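Local coordinates for protein glutathione transferase o1 (Bombyx mori, PDB 3RBT) that belongs to the Omega class of glutathione transferases, whose members generally transfer glutathione or reduce dehydroascorbate, though its own activity may be weak, at residues F126-F137 against V179-L189. Sequence-based numbering, arbitrary orientation.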
ATOM      1  N   PHE A 126      -0.695  -6.095  -9.314  1.00 20.67           N
ATOM      2  CA  PHE A 126      -2.005  -6.192  -9.968  1.00 19.84           C
ATOM      3  C   PHE A 126      -2.581  -4.826 -10.356  1.00 19.99           C
ATOM      4  O   PHE A 126      -3.427  -4.743 -11.250  1.00 19.22           O
ATOM      5  CB  PHE A 126      -3.003  -6.958  -9.086  1.00 18.61           C
ATOM      6  CG  PHE A 126      -4.245  -7.465  -9.827  1.00 18.15           C
ATOM      7  CD1 PHE A 126      -4.183  -8.595 -10.638  1.00 17.54           C
ATOM      8  CD2 PHE A 126      -5.479  -6.835  -9.661  1.00 17.02           C
ATOM      9  CE1 PHE A 126      -5.331  -9.072 -11.304  1.00 18.61           C
ATOM     10  CE2 PHE A 126      -6.631  -7.299 -10.318  1.00 15.26           C
ATOM     11  CZ  PHE A 126      -6.560  -8.415 -11.137  1.00 17.48           C
ATOM     12  N   ASN A 127      -2.122  -3.759  -9.698  1.00 20.46           N
ATOM     13  CA  ASN A 127      -2.592  -2.402 -10.036  1.00 21.12           C
ATOM     14  C   ASN A 127      -2.388  -2.023 -11.506  1.00 22.53           C
ATOM     15  O   ASN A 127      -3.112  -1.172 -12.034  1.00 22.58           O
ATOM     16  CB  ASN A 127      -1.950  -1.341  -9.131  1.00 20.79           C
ATOM     17  CG  ASN A 127      -2.539  -1.328  -7.736  1.00 20.71           C
ATOM     18  OD1 ASN A 127      -3.677  -1.767  -7.511  1.00 20.98           O
ATOM     19  ND2 ASN A 127      -1.765  -0.822  -6.782  1.00 20.51           N
ATOM     20  N   GLU A 128      -1.402  -2.646 -12.154  1.00 23.99           N
ATOM     21  CA  GLU A 128      -1.144  -2.409 -13.576  1.00 26.47           C
ATOM     22  C   GLU A 128      -2.262  -2.991 -14.462  1.00 26.74           C
ATOM     23  O   GLU A 128      -2.639  -2.390 -15.479  1.00 27.57           O
ATOM     24  CB  GLU A 128       0.259  -2.899 -13.985  1.00 27.61           C
ATOM     25  CG  GLU A 128       1.397  -2.117 -13.287  1.00 30.75           C
ATOM     26  CD  GLU A 128       2.803  -2.568 -13.668  1.00 36.23           C
ATOM     27  OE1 GLU A 128       3.000  -3.752 -14.012  1.00 38.84           O
ATOM     28  OE2 GLU A 128       3.730  -1.728 -13.610  1.00 39.17           O
ATOM     29  N   LEU A 129      -2.815  -4.132 -14.050  1.00 26.38           N
ATOM     30  CA  LEU A 129      -3.958  -4.734 -14.733  1.00 26.49           C
ATOM     31  C   LEU A 129      -5.197  -3.861 -14.521  1.00 26.12           C
ATOM     32  O   LEU A 129      -5.966  -3.621 -15.458  1.00 26.55           O
ATOM     33  CB  LEU A 129      -4.166  -6.174 -14.250  1.00 26.27           C
ATOM     34  CG  LEU A 129      -5.284  -7.146 -14.694  1.00 27.89           C
ATOM     35  CD1 LEU A 129      -6.015  -6.728 -15.942  1.00 31.12           C
ATOM     36  CD2 LEU A 129      -4.727  -8.540 -14.891  1.00 26.83           C
ATOM     37  N   ILE A 130      -5.360  -3.358 -13.299  1.00 25.06           N
ATOM     38  CA  ILE A 130      -6.453  -2.448 -12.969  1.00 24.96           C
ATOM     39  C   ILE A 130      -6.424  -1.185 -13.851  1.00 26.28           C
ATOM     40  O   ILE A 130      -7.455  -0.820 -14.431  1.00 26.46           O
ATOM     41  CB  ILE A 130      -6.458  -2.085 -11.464  1.00 23.70           C
ATOM     42  CG1 ILE A 130      -6.740  -3.334 -10.611  1.00 23.33           C
ATOM     43  CG2 ILE A 130      -7.476  -1.008 -11.174  1.00 23.56           C
ATOM     44  CD1 ILE A 130      -6.548  -3.126  -9.112  1.00 21.46           C
ATOM     45  N   LYS A 131      -5.254  -0.548 -13.966  1.00 26.83           N
ATOM     46  CA  LYS A 131      -5.094   0.660 -14.793  1.00 28.80           C
ATOM     47  C   LYS A 131      -5.510   0.416 -16.249  1.00 29.94           C
ATOM     48  O   LYS A 131      -6.296   1.179 -16.806  1.00 30.31           O
ATOM     49  CB  LYS A 131      -3.654   1.199 -14.748  1.00 29.26           C
ATOM     50  CG  LYS A 131      -3.240   1.796 -13.407  1.00 30.11           C
ATOM     51  CD  LYS A 131      -1.762   2.221 -13.419  1.00 32.57           C
ATOM     52  CE  LYS A 131      -1.337   2.756 -12.055  1.00 34.07           C
ATOM     53  NZ  LYS A 131      -0.015   3.446 -12.133  1.00 38.01           N
ATOM     54  N   GLY A 132      -4.971  -0.649 -16.844  1.00 30.68           N
ATOM     55  CA  GLY A 132      -5.333  -1.071 -18.198  1.00 32.31           C
ATOM     56  C   GLY A 132      -6.817  -1.376 -18.367  1.00 32.58           C
ATOM     57  O   GLY A 132      -7.424  -0.997 -19.368  1.00 33.61           O
ATOM     58  N   SER A 133      -7.409  -2.052 -17.387  1.00 31.80           N
ATOM     59  CA  SER A 133      -8.828  -2.386 -17.459  1.00 32.38           C
ATOM     60  C   SER A 133      -9.699  -1.126 -17.353  1.00 32.88           C
ATOM     61  O   SER A 133     -10.722  -1.005 -18.039  1.00 33.61           O
ATOM     62  CB  SER A 133      -9.203  -3.410 -16.384  1.00 31.13           C
ATOM     63  OG  SER A 133      -9.400  -2.775 -15.139  1.00 31.11           O
ATOM     64  N   LEU A 134      -9.272  -0.195 -16.503  1.00 32.70           N
ATOM     65  CA  LEU A 134      -9.941   1.083 -16.309  1.00 33.62           C
ATOM     66  C   LEU A 134     -10.037   1.879 -17.617  1.00 35.28           C
ATOM     67  O   LEU A 134     -11.111   2.357 -17.984  1.00 35.81           O
ATOM     68  CB  LEU A 134      -9.184   1.889 -15.248  1.00 33.52           C
ATOM     69  CG  LEU A 134      -9.796   3.123 -14.587  1.00 34.82           C
ATOM     70  CD1 LEU A 134     -11.030   2.765 -13.785  1.00 34.41           C
ATOM     71  CD2 LEU A 134      -8.754   3.769 -13.671  1.00 35.84           C
ATOM     72  N   GLU A 135      -8.905   2.012 -18.306  1.00 35.91           N
ATOM     73  CA  GLU A 135      -8.832   2.695 -19.591  1.00 37.78           C
ATOM     74  C   GLU A 135      -9.661   1.969 -20.655  1.00 38.47           C
ATOM     75  O   GLU A 135     -10.317   2.602 -21.488  1.00 39.34           O
ATOM     76  CB  GLU A 135      -7.369   2.794 -20.034  1.00 38.53           C
ATOM     77  CG  GLU A 135      -7.142   3.453 -21.391  1.00 41.32           C
ATOM     78  CD  GLU A 135      -5.669   3.504 -21.778  1.00 43.24           C
ATOM     79  OE1 GLU A 135      -5.373   3.703 -22.971  1.00 46.48           O
ATOM     80  OE2 GLU A 135      -4.804   3.339 -20.890  1.00 43.19           O
ATOM     81  N   CYS A 136      -9.617   0.638 -20.609  1.00 37.69           N
ATOM     82  CA  CYS A 136     -10.336  -0.213 -21.543  1.00 38.37           C
ATOM     83  C   CYS A 136     -11.839   0.047 -21.493  1.00 38.44           C
ATOM     84  O   CYS A 136     -12.456   0.311 -22.521  1.00 39.40           O
ATOM     85  CB  CYS A 136     -10.043  -1.691 -21.250  1.00 37.72           C
ATOM     86  SG  CYS A 136     -10.725  -2.859 -22.450  1.00 38.45           S
ATOM     87  N   PHE A 137     -12.413  -0.007 -20.291  1.00 37.10           N
ATOM     88  CA  PHE A 137     -13.865   0.092 -20.126  1.00 37.31           C
ATOM     89  C   PHE A 137     -14.349   1.526 -20.320  1.00 38.41           C
ATOM     90  O   PHE A 137     -15.549   1.774 -20.468  1.00 39.05           O
ATOM     91  CB  PHE A 137     -14.307  -0.449 -18.760  1.00 35.46           C
ATOM     92  CG  PHE A 137     -13.881  -1.874 -18.489  1.00 34.11           C
ATOM     93  CD1 PHE A 137     -13.475  -2.721 -19.526  1.00 34.44           C
ATOM     94  CD2 PHE A 137     -13.917  -2.379 -17.197  1.00 31.12           C
ATOM     95  CE1 PHE A 137     -13.094  -4.032 -19.272  1.00 33.27           C
ATOM     96  CE2 PHE A 137     -13.540  -3.683 -16.929  1.00 31.03           C
ATOM     97  CZ  PHE A 137     -13.122  -4.516 -17.969  1.00 32.59           C
ATOM     98  N   VAL A 179      -7.872 -10.011  -6.101  1.00 17.25           N
ATOM     99  CA  VAL A 179      -7.619  -9.952  -7.528  1.00 18.33           C
ATOM    100  C   VAL A 179      -8.892 -10.221  -8.354  1.00 18.70           C
ATOM    101  O   VAL A 179      -9.048  -9.702  -9.473  1.00 19.59           O
ATOM    102  CB  VAL A 179      -6.479 -10.970  -7.843  1.00 18.99           C
ATOM    103  CG1 VAL A 179      -6.711 -11.751  -9.077  1.00 21.21           C
ATOM    104  CG2 VAL A 179      -5.106 -10.279  -7.817  1.00 19.82           C
ATOM    105  N   TRP A 180      -9.808 -10.999  -7.782  1.00 17.83           N
ATOM    106  CA  TRP A 180     -10.970 -11.495  -8.517  1.00 18.20           C
ATOM    107  C   TRP A 180     -11.863 -10.445  -9.197  1.00 17.90           C
ATOM    108  O   TRP A 180     -12.233 -10.637 -10.355  1.00 18.88           O
ATOM    109  CB  TRP A 180     -11.830 -12.442  -7.666  1.00 17.95           C
ATOM    110  CG  TRP A 180     -12.916 -13.061  -8.503  1.00 18.83           C
ATOM    111  CD1 TRP A 180     -14.252 -12.838  -8.412  1.00 18.48           C
ATOM    112  CD2 TRP A 180     -12.731 -13.961  -9.608  1.00 19.11           C
ATOM    113  NE1 TRP A 180     -14.923 -13.558  -9.381  1.00 19.39           N
ATOM    114  CE2 TRP A 180     -14.005 -14.251 -10.129  1.00 19.82           C
ATOM    115  CE3 TRP A 180     -11.604 -14.541 -10.210  1.00 17.69           C
ATOM    116  CZ2 TRP A 180     -14.192 -15.123 -11.212  1.00 21.38           C
ATOM    117  CZ3 TRP A 180     -11.786 -15.387 -11.292  1.00 19.51           C
ATOM    118  CH2 TRP A 180     -13.070 -15.670 -11.784  1.00 20.43           C
ATOM    119  N   PRO A 181     -12.231  -9.354  -8.491  1.00 16.84           N
ATOM    120  CA  PRO A 181     -13.188  -8.444  -9.115  1.00 17.46           C
ATOM    121  C   PRO A 181     -12.817  -8.015 -10.544  1.00 18.03           C
ATOM    122  O   PRO A 181     -13.684  -8.019 -11.414  1.00 18.93           O
ATOM    123  CB  PRO A 181     -13.203  -7.248  -8.149  1.00 16.76           C
ATOM    124  CG  PRO A 181     -12.956  -7.880  -6.836  1.00 15.25           C
ATOM    125  CD  PRO A 181     -11.896  -8.906  -7.125  1.00 15.94           C
ATOM    126  N   TRP A 182     -11.550  -7.690 -10.783  1.00 17.53           N
ATOM    127  CA  TRP A 182     -11.106  -7.291 -12.115  1.00 18.44           C
ATOM    128  C   TRP A 182     -11.081  -8.464 -13.086  1.00 19.03           C
ATOM    129  O   TRP A 182     -11.468  -8.311 -14.243  1.00 19.64           O
ATOM    130  CB  TRP A 182      -9.761  -6.555 -12.059  1.00 18.04           C
ATOM    131  CG  TRP A 182      -9.936  -5.227 -11.382  1.00 18.77           C
ATOM    132  CD1 TRP A 182     -10.189  -4.016 -11.985  1.00 18.98           C
ATOM    133  CD2 TRP A 182      -9.918  -4.978  -9.975  1.00 17.44           C
ATOM    134  NE1 TRP A 182     -10.315  -3.035 -11.031  1.00 17.84           N
ATOM    135  CE2 TRP A 182     -10.158  -3.599  -9.790  1.00 17.58           C
ATOM    136  CE3 TRP A 182      -9.713  -5.787  -8.846  1.00 17.71           C
ATOM    137  CZ2 TRP A 182     -10.190  -3.009  -8.520  1.00 15.33           C
ATOM    138  CZ3 TRP A 182      -9.752  -5.201  -7.589  1.00 15.57           C
ATOM    139  CH2 TRP A 182      -9.995  -3.826  -7.438  1.00 15.60           C
ATOM    140  N   VAL A 183     -10.671  -9.638 -12.605  1.00 19.11           N
ATOM    141  CA  VAL A 183     -10.674 -10.841 -13.434  1.00 20.03           C
ATOM    142  C   VAL A 183     -12.094 -11.199 -13.921  1.00 20.70           C
ATOM    143  O   VAL A 183     -12.296 -11.507 -15.095  1.00 21.89           O
ATOM    144  CB  VAL A 183      -9.972 -12.029 -12.726  1.00 20.03           C
ATOM    145  CG1 VAL A 183     -10.083 -13.305 -13.555  1.00 20.73           C
ATOM    146  CG2 VAL A 183      -8.506 -11.697 -12.488  1.00 19.90           C
ATOM    147  N   GLU A 184     -13.074 -11.135 -13.024  1.00 20.01           N
ATOM    148  CA  GLU A 184     -14.463 -11.430 -13.386  1.00 20.66           C
ATOM    149  C   GLU A 184     -14.982 -10.470 -14.466  1.00 21.65           C
ATOM    150  O   GLU A 184     -15.725 -10.878 -15.365  1.00 22.29           O
ATOM    151  CB  GLU A 184     -15.351 -11.343 -12.155  1.00 19.72           C
ATOM    152  CG  GLU A 184     -16.689 -12.017 -12.308  1.00 20.31           C
ATOM    153  CD  GLU A 184     -17.513 -11.868 -11.055  1.00 20.71           C
ATOM    154  OE1 GLU A 184     -18.220 -10.840 -10.931  1.00 18.98           O
ATOM    155  OE2 GLU A 184     -17.439 -12.771 -10.190  1.00 20.20           O
ATOM    156  N   ARG A 185     -14.587  -9.199 -14.351  1.00 21.09           N
ATOM    157  CA  ARG A 185     -14.943  -8.167 -15.324  1.00 22.01           C
ATOM    158  C   ARG A 185     -14.331  -8.410 -16.701  1.00 23.16           C
ATOM    159  O   ARG A 185     -14.962  -8.113 -17.708  1.00 23.79           O
ATOM    160  CB  ARG A 185     -14.573  -6.776 -14.808  1.00 20.96           C
ATOM    161  CG  ARG A 185     -15.568  -6.260 -13.782  1.00 20.63           C
ATOM    162  CD  ARG A 185     -15.014  -5.129 -12.923  1.00 19.04           C
ATOM    163  NE  ARG A 185     -16.063  -4.631 -12.033  1.00 19.90           N
ATOM    164  CZ  ARG A 185     -16.472  -5.252 -10.926  1.00 20.66           C
ATOM    165  NH1 ARG A 185     -15.921  -6.403 -10.556  1.00 19.96           N
ATOM    166  NH2 ARG A 185     -17.445  -4.728 -10.188  1.00 21.05           N
ATOM    167  N   LEU A 186     -13.125  -8.976 -16.739  1.00 23.58           N
ATOM    168  CA  LEU A 186     -12.437  -9.241 -18.011  1.00 25.09           C
ATOM    169  C   LEU A 186     -13.230 -10.122 -18.968  1.00 26.50           C
ATOM    170  O   LEU A 186     -13.147  -9.939 -20.182  1.00 26.98           O
ATOM    171  CB  LEU A 186     -11.046  -9.834 -17.787  1.00 25.37           C
ATOM    172  CG  LEU A 186     -10.036  -8.918 -17.091  1.00 25.68           C
ATOM    173  CD1 LEU A 186      -8.695  -9.623 -16.915  1.00 27.27           C
ATOM    174  CD2 LEU A 186      -9.868  -7.594 -17.840  1.00 28.18           C
ATOM    175  N   TYR A 187     -13.997 -11.068 -18.419  1.00 26.48           N
ATOM    176  CA  TYR A 187     -14.839 -11.955 -19.231  1.00 28.14           C
ATOM    177  C   TYR A 187     -15.808 -11.193 -20.154  1.00 29.47           C
ATOM    178  O   TYR A 187     -16.247 -11.735 -21.163  1.00 30.75           O
ATOM    179  CB  TYR A 187     -15.615 -12.953 -18.351  1.00 27.92           C
ATOM    180  CG  TYR A 187     -14.757 -13.972 -17.609  1.00 27.80           C
ATOM    181  CD1 TYR A 187     -14.203 -15.073 -18.267  1.00 29.81           C
ATOM    182  CD2 TYR A 187     -14.529 -13.848 -16.244  1.00 26.93           C
ATOM    183  CE1 TYR A 187     -13.427 -16.014 -17.578  1.00 29.16           C
ATOM    184  CE2 TYR A 187     -13.761 -14.776 -15.547  1.00 26.26           C
ATOM    185  CZ  TYR A 187     -13.210 -15.849 -16.218  1.00 28.24           C
ATOM    186  OH  TYR A 187     -12.456 -16.757 -15.516  1.00 27.74           O
ATOM    187  N   LEU A 188     -16.135  -9.941 -19.817  1.00 29.39           N
ATOM    188  CA  LEU A 188     -16.993  -9.122 -20.679  1.00 31.14           C
ATOM    189  C   LEU A 188     -16.386  -8.978 -22.082  1.00 33.23           C
ATOM    190  O   LEU A 188     -17.109  -8.800 -23.060  1.00 34.28           O
ATOM    191  CB  LEU A 188     -17.280  -7.743 -20.059  1.00 29.97           C
ATOM    192  CG  LEU A 188     -16.201  -6.646 -19.991  1.00 28.99           C
ATOM    193  CD1 LEU A 188     -16.048  -5.897 -21.304  1.00 30.51           C
ATOM    194  CD2 LEU A 188     -16.494  -5.650 -18.878  1.00 27.47           C
ATOM    195  N   LEU A 189     -15.058  -9.074 -22.160  1.00 33.76           N
ATOM    196  CA  LEU A 189     -14.326  -8.881 -23.403  1.00 36.66           C
ATOM    197  C   LEU A 189     -14.660  -9.954 -24.438  1.00 38.89           C
ATOM    198  O   LEU A 189     -14.410  -9.769 -25.625  1.00 40.66           O
ATOM    199  CB  LEU A 189     -12.815  -8.852 -23.141  1.00 36.21           C
ATOM    200  CG  LEU A 189     -12.088  -7.636 -23.719  1.00 38.11           C
ATOM    201  CD1 LEU A 189     -11.943  -6.568 -22.651  1.00 37.35           C
ATOM    202  CD2 LEU A 189     -10.722  -8.006 -24.295  1.00 40.33           C
TER
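Three aromatic rings fill the groove between F126-F137 and V179-L189. The F126 ring takes V179 CG2 over one face, 3.5 Å from the ring centroid to that methyl, while L129 CB of its own helix lies on the opposite face. At its edge sit V183 CG2 and W182 CB, with CB 3.7 Å from F126 CE2. With CG anti to the backbone N (chi1 -163°), F126 reaches across until its CZ is 3.3 Å from V179 O.

The W182 indole lies against I130: CG1 stands almost squarely over the five-membered ring, 3.5 Å from its centroid and 7° off the normal, and I130 CD1 sits over the six-membered ring. At the indole edge, S133 OG comes 3.5 Å from W182 CD1; the hydroxyl itself is tied back to I130 O, which also accepts from L134 N. Y37 of helix 36-47 meets W182 edge-to-face.

Farther along, F137 has S133 O above one face and L188 CD2 over the other, 3.9 Å from the ring centroid to that methyl. L189 CD1 lies at the ring edge, and R185 CB comes 3.9 Å from F137 CE2. The arginine's extended chain then leads its guanidinium away, to hydrogen bonds with P181 O, H39, Y234 and the carbonyl of M34.

Helices 113-138 and 174-186 thus pair in the all-helical C-terminal domain of the GST fold, and over these segments their axes run 37° apart. No hydrogen bond crosses between the segments, so cohesion rests on CH-pi and van der Waals contacts in a buried seam. Of its polar groups, the S133 hydroxyl and the R185 guanidinium bond within their own segment or beyond the pair, and R185 and W182 carry the seam on to the thioredoxin-like N-terminal domain.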